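Local structure of SusD superfamily protein (Bacteroides fragilis NCTC 9343, 3NQP) at residues Phe54-Ser60 and Gln315-Asn320; Glu335-Ser341 and Tyr354-Lys360. The protein probably binds glycans at the bacterial outer membrane, as a SusD-type surface protein that helps capture sugars for uptake. All coordinates share one frame. Residue numbers count along the deposited sequence, not the author numbering.

Contact 1. Residues Phe54-Ser60 and Gln315-Asn320. With EDO (1,2-ethanediol), chain D.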
ATOM      1  N   PHE A  54     -12.734   3.071   7.443  1.00 12.38           N
ATOM      2  CA  PHE A  54     -12.615   4.489   7.717  1.00 12.74           C
ATOM      3  C   PHE A  54     -13.985   5.043   8.146  1.00 14.66           C
ATOM      4  O   PHE A  54     -15.005   4.512   7.771  1.00 12.69           O
ATOM      5  CB  PHE A  54     -12.105   5.205   6.478  1.00 11.19           C
ATOM      6  CG  PHE A  54     -10.613   5.120   6.312  1.00 13.55           C
ATOM      7  CD1 PHE A  54      -9.781   5.993   6.955  1.00 16.01           C
ATOM      8  CD2 PHE A  54     -10.055   4.127   5.585  1.00 14.83           C
ATOM      9  CE1 PHE A  54      -8.414   5.904   6.836  1.00 18.85           C
ATOM     10  CE2 PHE A  54      -8.688   4.024   5.457  1.00 18.20           C
ATOM     11  CZ  PHE A  54      -7.866   4.908   6.097  1.00 17.94           C
ATOM     12  N   ILE A  55     -14.000   6.046   9.011  1.00 14.77           N
ATOM     13  CA  ILE A  55     -15.252   6.699   9.325  1.00 15.99           C
ATOM     14  C   ILE A  55     -15.505   7.811   8.282  1.00 14.97           C
ATOM     15  O   ILE A  55     -14.580   8.238   7.569  1.00 13.35           O
ATOM     16  CB  ILE A  55     -15.260   7.251  10.750  1.00 14.54           C
ATOM     17  CG1 ILE A  55     -14.263   8.387  10.910  1.00 20.18           C
ATOM     18  CG2 ILE A  55     -14.965   6.156  11.796  1.00 19.94           C
ATOM     19  CD1 ILE A  55     -14.917   9.693  11.162  1.00 25.79           C
ATOM     20  N   THR A  56     -16.745   8.292   8.238  1.00 14.40           N
ATOM     21  CA  THR A  56     -17.091   9.482   7.461  1.00 16.53           C
ATOM     22  C   THR A  56     -17.866  10.444   8.354  1.00 15.67           C
ATOM     23  O   THR A  56     -18.175  10.119   9.496  1.00 14.99           O
ATOM     24  CB  THR A  56     -17.937   9.134   6.192  1.00 18.06           C
ATOM     25  OG1 THR A  56     -19.145   8.513   6.600  1.00 18.16           O
ATOM     26  CG2 THR A  56     -17.178   8.189   5.304  1.00 17.31           C
ATOM     27  N   GLY A  57     -18.128  11.633   7.830  1.00 18.03           N
ATOM     28  CA  GLY A  57     -18.710  12.728   8.607  1.00 17.69           C
ATOM     29  C   GLY A  57     -17.618  13.428   9.385  1.00 17.28           C
ATOM     30  O   GLY A  57     -16.499  13.602   8.909  1.00 22.76           O
ATOM     31  N   ALA A  58     -17.903  13.745  10.630  1.00 14.65           N
ATOM     32  CA  ALA A  58     -16.944  14.473  11.452  1.00 17.03           C
ATOM     33  C   ALA A  58     -16.026  13.462  12.149  1.00 14.49           C
ATOM     34  O   ALA A  58     -16.453  12.440  12.701  1.00 11.79           O
ATOM     35  CB  ALA A  58     -17.656  15.356  12.457  1.00 19.03           C
ATOM     36  N   SER A  59     -14.747  13.765  12.139  1.00 13.23           N
ATOM     37  CA  SER A  59     -13.804  12.988  12.906  1.00 10.92           C
ATOM     38  C   SER A  59     -14.012  13.235  14.384  1.00 11.37           C
ATOM     39  O   SER A  59     -14.680  14.182  14.777  1.00 11.43           O
ATOM     40  CB  SER A  59     -12.385  13.302  12.517  1.00  8.66           C
ATOM     41  OG  SER A  59     -12.056  14.633  12.817  1.00 10.92           O
ATOM     42  N   SER A  60     -13.418  12.370  15.200  1.00 11.83           N
ATOM     43  CA  SER A  60     -13.369  12.596  16.655  1.00 10.53           C
ATOM     44  C   SER A  60     -12.899  14.003  17.008  1.00 10.81           C
ATOM     45  O   SER A  60     -13.325  14.576  18.023  1.00 13.05           O
ATOM     46  CB  SER A  60     -12.462  11.547  17.305  1.00 10.83           C
ATOM     47  OG  SER A  60     -13.064  10.267  17.185  1.00 11.22           O
ATOM     48  N   GLN A 315      -7.366  15.979  11.859  1.00 11.55           N
ATOM     49  CA  GLN A 315      -7.962  14.650  11.794  1.00 13.35           C
ATOM     50  C   GLN A 315      -9.006  14.625  10.692  1.00 12.23           C
ATOM     51  O   GLN A 315     -10.207  14.804  10.917  1.00 10.28           O
ATOM     52  CB  GLN A 315      -8.566  14.176  13.127  1.00 13.63           C
ATOM     53  CG  GLN A 315      -8.770  12.640  13.091  1.00 11.38           C
ATOM     54  CD  GLN A 315      -9.222  12.063  14.390  1.00 11.94           C
ATOM     55  OE1 GLN A 315      -9.990  12.699  15.100  1.00 10.72           O
ATOM     56  NE2 GLN A 315      -8.799  10.816  14.693  1.00  8.59           N
ATOM     57  N   THR A 316      -8.492  14.439   9.491  1.00 10.83           N
ATOM     58  CA  THR A 316      -9.293  14.341   8.289  1.00 12.02           C
ATOM     59  C   THR A 316      -9.274  12.940   7.666  1.00 12.93           C
ATOM     60  O   THR A 316      -9.892  12.719   6.652  1.00 10.48           O
ATOM     61  CB  THR A 316      -8.855  15.429   7.224  1.00 12.36           C
ATOM     62  OG1 THR A 316      -7.441  15.419   7.030  1.00 11.58           O
ATOM     63  CG2 THR A 316      -9.283  16.858   7.698  1.00  9.16           C
ATOM     64  N   TYR A 317      -8.588  12.003   8.303  1.00 11.75           N
ATOM     65  CA  TYR A 317      -8.661  10.580   8.004  1.00 10.55           C
ATOM     66  C   TYR A 317      -8.634   9.872   9.356  1.00 13.25           C
ATOM     67  O   TYR A 317      -7.751  10.176  10.195  1.00 10.89           O
ATOM     68  CB  TYR A 317      -7.435  10.077   7.166  1.00  9.55           C
ATOM     69  CG  TYR A 317      -7.365  10.719   5.802  1.00 12.21           C
ATOM     70  CD1 TYR A 317      -6.733  11.944   5.631  1.00 13.57           C
ATOM     71  CD2 TYR A 317      -7.985  10.153   4.705  1.00 12.45           C
ATOM     72  CE1 TYR A 317      -6.709  12.588   4.416  1.00 10.17           C
ATOM     73  CE2 TYR A 317      -7.954  10.781   3.483  1.00 14.43           C
ATOM     74  CZ  TYR A 317      -7.302  11.995   3.331  1.00 13.48           C
ATOM     75  OH  TYR A 317      -7.300  12.653   2.131  1.00 15.91           O
ATOM     76  N   GLU A 318      -9.589   8.981   9.592  1.00  8.79           N
ATOM     77  CA  GLU A 318      -9.681   8.278  10.868  1.00 10.85           C
ATOM     78  C   GLU A 318     -10.249   6.874  10.724  1.00 11.97           C
ATOM     79  O   GLU A 318     -11.342   6.683  10.204  1.00  9.56           O
ATOM     80  CB  GLU A 318     -10.591   9.001  11.864  1.00 11.15           C
ATOM     81  CG  GLU A 318     -10.540   8.403  13.353  1.00  8.16           C
ATOM     82  CD  GLU A 318     -11.426   9.202  14.314  1.00 10.89           C
ATOM     83  OE1 GLU A 318     -12.024  10.199  13.869  1.00 12.33           O
ATOM     84  OE2 GLU A 318     -11.463   8.863  15.525  1.00 12.88           O
ATOM     85  N   TYR A 319      -9.554   5.911  11.305  1.00 11.44           N
ATOM     86  CA  TYR A 319     -10.062   4.552  11.332  1.00 12.44           C
ATOM     87  C   TYR A 319     -11.190   4.404  12.315  1.00 11.54           C
ATOM     88  O   TYR A 319     -11.174   4.983  13.410  1.00 10.96           O
ATOM     89  CB  TYR A 319      -8.964   3.570  11.679  1.00 10.83           C
ATOM     90  CG  TYR A 319      -7.937   3.454  10.587  1.00 11.55           C
ATOM     91  CD1 TYR A 319      -8.150   2.617   9.512  1.00 10.58           C
ATOM     92  CD2 TYR A 319      -6.770   4.190  10.625  1.00  9.15           C
ATOM     93  CE1 TYR A 319      -7.213   2.526   8.467  1.00  7.05           C
ATOM     94  CE2 TYR A 319      -5.790   4.073   9.588  1.00  8.67           C
ATOM     95  CZ  TYR A 319      -6.061   3.245   8.514  1.00 14.21           C
ATOM     96  OH  TYR A 319      -5.167   3.118   7.476  1.00 12.54           O
ATOM     97  N   ASN A 320     -12.167   3.581  11.941  1.00 11.72           N
ATOM     98  CA  ASN A 320     -13.237   3.192  12.863  1.00 12.23           C
ATOM     99  C   ASN A 320     -12.518   2.623  14.075  1.00 12.03           C
ATOM    100  O   ASN A 320     -11.516   1.919  13.931  1.00 10.48           O
ATOM    101  CB  ASN A 320     -14.060   2.106  12.195  1.00 14.20           C
ATOM    102  CG  ASN A 320     -15.256   1.704  12.975  1.00 18.41           C
ATOM    103  OD1 ASN A 320     -15.140   1.096  14.048  1.00 14.32           O
ATOM    104  ND2 ASN A 320     -16.447   2.017  12.439  1.00 15.32           N
TER
HETATM  105  C1  EDO D1004     -15.884   9.594  14.949  1.00 27.13           C
HETATM  106  O1  EDO D1004     -15.771   8.170  14.845  1.00 22.47           O
HETATM  107  C2  EDO D1004     -16.452  10.045  16.298  1.00 23.38           C
HETATM  108  O2  EDO D1004     -15.631   9.598  17.405  1.00 18.25           O
HETATM  109  O   HOH W   1     -16.448   2.983   9.668  1.00 20.81           O
HETATM  110  O   HOH W   2     -11.792   8.925   7.653  1.00  8.40           O

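Contact 2. Residues Glu335-Ser341 and Tyr354-Lys360. With EDO (1,2-ethanediol), chain E.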
ATOM      1  N   GLU A 335      -0.234   0.046  20.210  1.00 11.25           N
ATOM      2  CA  GLU A 335       0.215   1.381  20.636  1.00 11.68           C
ATOM      3  C   GLU A 335       1.313   1.929  19.727  1.00 13.86           C
ATOM      4  O   GLU A 335       1.492   3.129  19.653  1.00 14.53           O
ATOM      5  CB  GLU A 335       0.637   1.375  22.127  1.00 12.56           C
ATOM      6  CG  GLU A 335      -0.468   0.987  23.002  1.00 18.14           C
ATOM      7  CD  GLU A 335      -1.640   1.964  22.928  1.00 20.38           C
ATOM      8  OE1 GLU A 335      -1.431   3.226  23.003  1.00 16.99           O
ATOM      9  OE2 GLU A 335      -2.770   1.430  22.824  1.00 15.13           O
ATOM     10  N   ALA A 336       2.002   1.081  18.960  1.00 13.92           N
ATOM     11  CA  ALA A 336       2.927   1.607  17.941  1.00 13.10           C
ATOM     12  C   ALA A 336       2.136   2.313  16.824  1.00 12.90           C
ATOM     13  O   ALA A 336       2.598   3.300  16.256  1.00 10.81           O
ATOM     14  CB  ALA A 336       3.776   0.499  17.362  1.00  9.77           C
ATOM     15  N   THR A 337       0.950   1.802  16.504  1.00 12.56           N
ATOM     16  CA  THR A 337       0.212   2.326  15.393  1.00 12.10           C
ATOM     17  C   THR A 337      -0.664   3.492  15.836  1.00 12.27           C
ATOM     18  O   THR A 337      -0.793   4.480  15.098  1.00 11.34           O
ATOM     19  CB  THR A 337      -0.664   1.202  14.699  1.00  9.53           C
ATOM     20  OG1 THR A 337       0.177   0.082  14.295  1.00 12.22           O
ATOM     21  CG2 THR A 337      -1.441   1.797  13.499  1.00 12.58           C
ATOM     22  N   PHE A 338      -1.279   3.360  17.017  1.00 10.91           N
ATOM     23  CA  PHE A 338      -2.293   4.244  17.466  1.00 10.97           C
ATOM     24  C   PHE A 338      -2.040   4.815  18.871  1.00 11.18           C
ATOM     25  O   PHE A 338      -1.403   4.185  19.712  1.00 12.05           O
ATOM     26  CB  PHE A 338      -3.602   3.493  17.591  1.00 11.53           C
ATOM     27  CG  PHE A 338      -4.236   3.094  16.298  1.00 10.87           C
ATOM     28  CD1 PHE A 338      -4.834   4.026  15.475  1.00 12.87           C
ATOM     29  CD2 PHE A 338      -4.352   1.759  15.978  1.00  8.87           C
ATOM     30  CE1 PHE A 338      -5.494   3.621  14.315  1.00 12.25           C
ATOM     31  CE2 PHE A 338      -4.995   1.367  14.773  1.00 11.15           C
ATOM     32  CZ  PHE A 338      -5.577   2.302  14.001  1.00  8.66           C
ATOM     33  N   ILE A 339      -2.579   6.014  19.107  1.00 11.98           N
ATOM     34  CA  ILE A 339      -2.866   6.493  20.455  1.00  9.23           C
ATOM     35  C   ILE A 339      -4.371   6.683  20.530  1.00 11.94           C
ATOM     36  O   ILE A 339      -5.005   7.108  19.567  1.00 11.15           O
ATOM     37  CB  ILE A 339      -2.124   7.828  20.845  1.00 12.35           C
ATOM     38  CG1 ILE A 339      -2.295   8.120  22.355  1.00 13.88           C
ATOM     39  CG2 ILE A 339      -2.564   9.015  19.929  1.00  7.56           C
ATOM     40  CD1 ILE A 339      -1.413   9.340  22.917  1.00 11.15           C
ATOM     41  N   ALA A 340      -4.963   6.353  21.680  1.00 13.02           N
ATOM     42  CA  ALA A 340      -6.414   6.471  21.843  1.00 11.66           C
ATOM     43  C   ALA A 340      -6.757   7.734  22.650  1.00 14.90           C
ATOM     44  O   ALA A 340      -6.018   8.139  23.564  1.00 12.29           O
ATOM     45  CB  ALA A 340      -6.950   5.217  22.548  1.00  9.79           C
ATOM     46  N   SER A 341      -7.893   8.341  22.330  1.00 15.39           N
ATOM     47  CA  SER A 341      -8.431   9.430  23.139  1.00 11.81           C
ATOM     48  C   SER A 341      -9.760   8.957  23.712  1.00 10.25           C
ATOM     49  O   SER A 341     -10.522   8.234  23.051  1.00 10.10           O
ATOM     50  CB  SER A 341      -8.577  10.728  22.323  1.00 13.92           C
ATOM     51  OG  SER A 341      -9.447  10.603  21.197  1.00  9.69           O
ATOM     52  N   TYR A 354     -13.031   7.032  22.585  1.00 14.01           N
ATOM     53  CA  TYR A 354     -13.696   8.007  21.712  1.00 15.51           C
ATOM     54  C   TYR A 354     -13.103   8.055  20.292  1.00 15.07           C
ATOM     55  O   TYR A 354     -13.773   7.757  19.309  1.00 15.45           O
ATOM     56  CB  TYR A 354     -13.638   9.381  22.386  1.00 13.62           C
ATOM     57  CG  TYR A 354     -14.505  10.461  21.773  1.00 15.88           C
ATOM     58  CD1 TYR A 354     -14.085  11.183  20.671  1.00 17.22           C
ATOM     59  CD2 TYR A 354     -15.770  10.734  22.273  1.00 16.10           C
ATOM     60  CE1 TYR A 354     -14.889  12.172  20.110  1.00 12.26           C
ATOM     61  CE2 TYR A 354     -16.549  11.706  21.729  1.00 15.47           C
ATOM     62  CZ  TYR A 354     -16.122  12.443  20.658  1.00 17.12           C
ATOM     63  OH  TYR A 354     -16.949  13.444  20.110  1.00 14.82           O
ATOM     64  N   GLY A 355     -11.829   8.421  20.185  1.00 13.99           N
ATOM     65  CA  GLY A 355     -11.154   8.456  18.896  1.00 14.39           C
ATOM     66  C   GLY A 355      -9.816   7.734  18.942  1.00 12.78           C
ATOM     67  O   GLY A 355      -9.352   7.303  19.990  1.00  9.31           O
ATOM     68  N   THR A 356      -9.241   7.554  17.770  1.00 11.60           N
ATOM     69  CA  THR A 356      -7.947   6.971  17.639  1.00 10.85           C
ATOM     70  C   THR A 356      -7.203   7.818  16.626  1.00 13.24           C
ATOM     71  O   THR A 356      -7.820   8.409  15.752  1.00 11.90           O
ATOM     72  CB  THR A 356      -8.039   5.485  17.181  1.00  9.88           C
ATOM     73  OG1 THR A 356      -8.655   5.435  15.892  1.00  8.10           O
ATOM     74  CG2 THR A 356      -8.830   4.631  18.200  1.00  7.84           C
ATOM     75  N   HIS A 357      -5.867   7.816  16.727  1.00 11.55           N
ATOM     76  CA  HIS A 357      -4.997   8.763  16.062  1.00 10.81           C
ATOM     77  C   HIS A 357      -3.667   8.058  15.720  1.00 10.43           C
ATOM     78  O   HIS A 357      -3.098   7.349  16.546  1.00 12.17           O
ATOM     79  CB  HIS A 357      -4.778   9.967  17.009  1.00 14.03           C
ATOM     80  CG  HIS A 357      -6.033  10.455  17.667  1.00 11.16           C
ATOM     81  ND1 HIS A 357      -6.817  11.446  17.121  1.00 12.28           N
ATOM     82  CD2 HIS A 357      -6.638  10.094  18.833  1.00 15.20           C
ATOM     83  CE1 HIS A 357      -7.868  11.654  17.906  1.00 14.96           C
ATOM     84  NE2 HIS A 357      -7.767  10.865  18.965  1.00 10.44           N
ATOM     85  N   VAL A 358      -3.222   8.168  14.465  1.00 11.28           N
ATOM     86  CA  VAL A 358      -2.185   7.280  13.983  1.00  9.52           C
ATOM     87  C   VAL A 358      -0.819   7.901  14.181  1.00  9.88           C
ATOM     88  O   VAL A 358      -0.508   8.971  13.605  1.00 10.41           O
ATOM     89  CB  VAL A 358      -2.408   6.895  12.469  1.00  5.32           C
ATOM     90  CG1 VAL A 358      -1.262   6.000  11.977  1.00  9.18           C
ATOM     91  CG2 VAL A 358      -3.780   6.169  12.311  1.00  8.94           C
ATOM     92  N   ARG A 359       0.004   7.224  14.995  1.00 10.00           N
ATOM     93  CA  ARG A 359       1.365   7.644  15.255  1.00 11.59           C
ATOM     94  C   ARG A 359       2.413   6.656  14.703  1.00 13.85           C
ATOM     95  O   ARG A 359       3.585   6.703  15.092  1.00 11.62           O
ATOM     96  CB  ARG A 359       1.559   7.825  16.765  1.00 12.12           C
ATOM     97  CG  ARG A 359       1.287   6.579  17.565  1.00 13.57           C
ATOM     98  CD  ARG A 359       1.839   6.733  18.993  1.00 11.70           C
ATOM     99  NE  ARG A 359       1.113   5.863  19.902  1.00 10.34           N
ATOM    100  CZ  ARG A 359       1.033   6.079  21.213  1.00 11.00           C
ATOM    101  NH1 ARG A 359       1.664   7.127  21.716  1.00 13.88           N
ATOM    102  NH2 ARG A 359       0.322   5.262  22.003  1.00  9.82           N
ATOM    103  N   LYS A 360       1.983   5.796  13.777  1.00 13.36           N
ATOM    104  CA  LYS A 360       2.811   4.732  13.213  1.00 11.80           C
ATOM    105  C   LYS A 360       4.062   5.238  12.537  1.00 13.29           C
ATOM    106  O   LYS A 360       5.111   4.605  12.653  1.00 12.04           O
ATOM    107  CB  LYS A 360       2.006   3.940  12.175  1.00 12.22           C
ATOM    108  CG  LYS A 360       2.686   2.629  11.708  1.00 10.23           C
ATOM    109  CD  LYS A 360       1.724   1.757  10.893  1.00 11.48           C
ATOM    110  CE  LYS A 360       2.438   0.553  10.283  1.00 10.84           C
ATOM    111  NZ  LYS A 360       1.473  -0.417   9.723  1.00 10.95           N
TER
HETATM  112  C1  EDO E1005     -18.428   7.948  20.892  1.00 21.95           C
HETATM  113  O1  EDO E1005     -17.648   7.049  21.680  1.00 29.31           O
HETATM  114  C2  EDO E1005     -17.578   8.840  19.980  1.00 19.42           C
HETATM  115  O2  EDO E1005     -17.000   8.124  18.875  1.00 15.12           O
HETATM  116  O   HOH W   3      -0.020  -1.391  11.890  1.00 11.26           O

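Contact 1. Residues Phe54-Ser60 and Gln315-Asn320
The carboxylate of Glu318 grips Ser60 with both oxygens. Ser60 N donates to Glu318 OE1 at 2.9 Å, and Ser60 OG donates to Glu318 OE2 at 2.7 Å. The extended side chain of Glu318 carries its charge across to the other loop. Glu318 OE2 also receives a weak hydrogen bond from Thr356 N. Next to this pair of bonds, Ser59 OG donates to Gln315 O at 2.7 Å. Gln315 OE1 accepts from Asp61 N, the next residue along the same loop as Ser60.

At the other end the backbones meet in a single bridge between Phe54 and Tyr319. Its nearly straight hydrogen bond runs from Ile55 N to Glu318 O, 3.0 Å. Water 1 links Phe54 O (2.8 Å) to Asn320 ND2 (2.9 Å). Water 2 links Ile55 O to Glu318 N, at 2.9 Å from each. Asn320 OD1 meanwhile caps Ala322 N at the start of helix 321-325.

Packing surrounds these bonds. The rings of Phe54 and Tyr319 lie obliquely, with centroids 4.4 Å apart and planes at 32°; Phe54 CZ comes within 3.4 Å of Tyr319 CE1. Tyr319 OH bonds to Glu48 of helix 39-48. Ile55 CG1 rests on Glu318 CB at 3.8 Å, and Ile55 CG2 on Asn320 CA at 3.6 Å. A 1,2-ethanediol, probably from the crystallisation liquor, donates from O2 to Ser60 OG at 2.7 Å. Two irregular loops, 255 residues apart, are thus joined by one isolated beta bridge and the bidentate hydrogen bonding of the Glu318 carboxylate to Ser60, a tertiary link between the N-terminal and C-terminal family regions of this SusD protein.

Contact 2. Residues Glu335-Ser341 and Tyr354-Lys360
Arg359 has the largest area buried here. Its side chain folds back over the end of helix 333-337. Arg359 NH2 forms a salt bridge with Glu335 OE1 at 2.9 Å. Weak hydrogen bonds run from Arg359 NE to Glu335 O (2.8 Å) and to Phe338 O (3.0 Å). One face of the guanidinium lies on Ile339, with Arg359 CZ 3.6 Å from Ile339 CB. The backbone helps too: Arg359 N donates to Thr337 O at 2.9 Å. Glu335 OE2 is held by Tyr324 OH.

Ser341 is next. Ser341 N donates to Gly355 O at 2.9 Å. Ser341 O accepts from both Tyr354 N (2.8 Å) and Gly355 N (3.2 Å). Two residues facing one make a classic beta bulge. It lies in the antiparallel hairpin of strands 338-344 and 351-358, whose short axes here pass 4.7 Å apart at 155°. Ser341 OG and His357 NE2 share a hydrogen bond of 2.8 Å, while His357 ND1 binds Thr284 O. A side chain at Gly355 would crowd Ser341 OG.

Ile339 pairs with His357. Ile339 N donates to His357 O at 2.9 Å, and the return bond from His357 N to Ile339 O is weak, at 3.1 Å. Ile339 CG2 also touches His357 CB at 3.8 Å. On the other face, Phe338 CE1 meets Val358 CG2 at 3.7 Å, and Val323 of helix 321-325 packs on Phe338.

The centres of contacts 1 and 2 are 12 Å apart, and each lies about 19 Å from the centre of the chain, on the same side. They touch directly. Gln315 NE2 lies 2.8 Å from Thr356 O, and Ser60 OG lies 3.1 Å from Gly355 CA. Contact 1 closes before contact 2 opens. Helix 321-325 starts just after Asn320 and packs against the hairpin of contact 2. Contact 1 spans 254 intervening residues, whereas contact 2 closes over only 12. The local hairpin of the SusD family region therefore sits against a long-range junction, which brings Ser60 from the N-terminal part, together with residues 315-320, against its second strand.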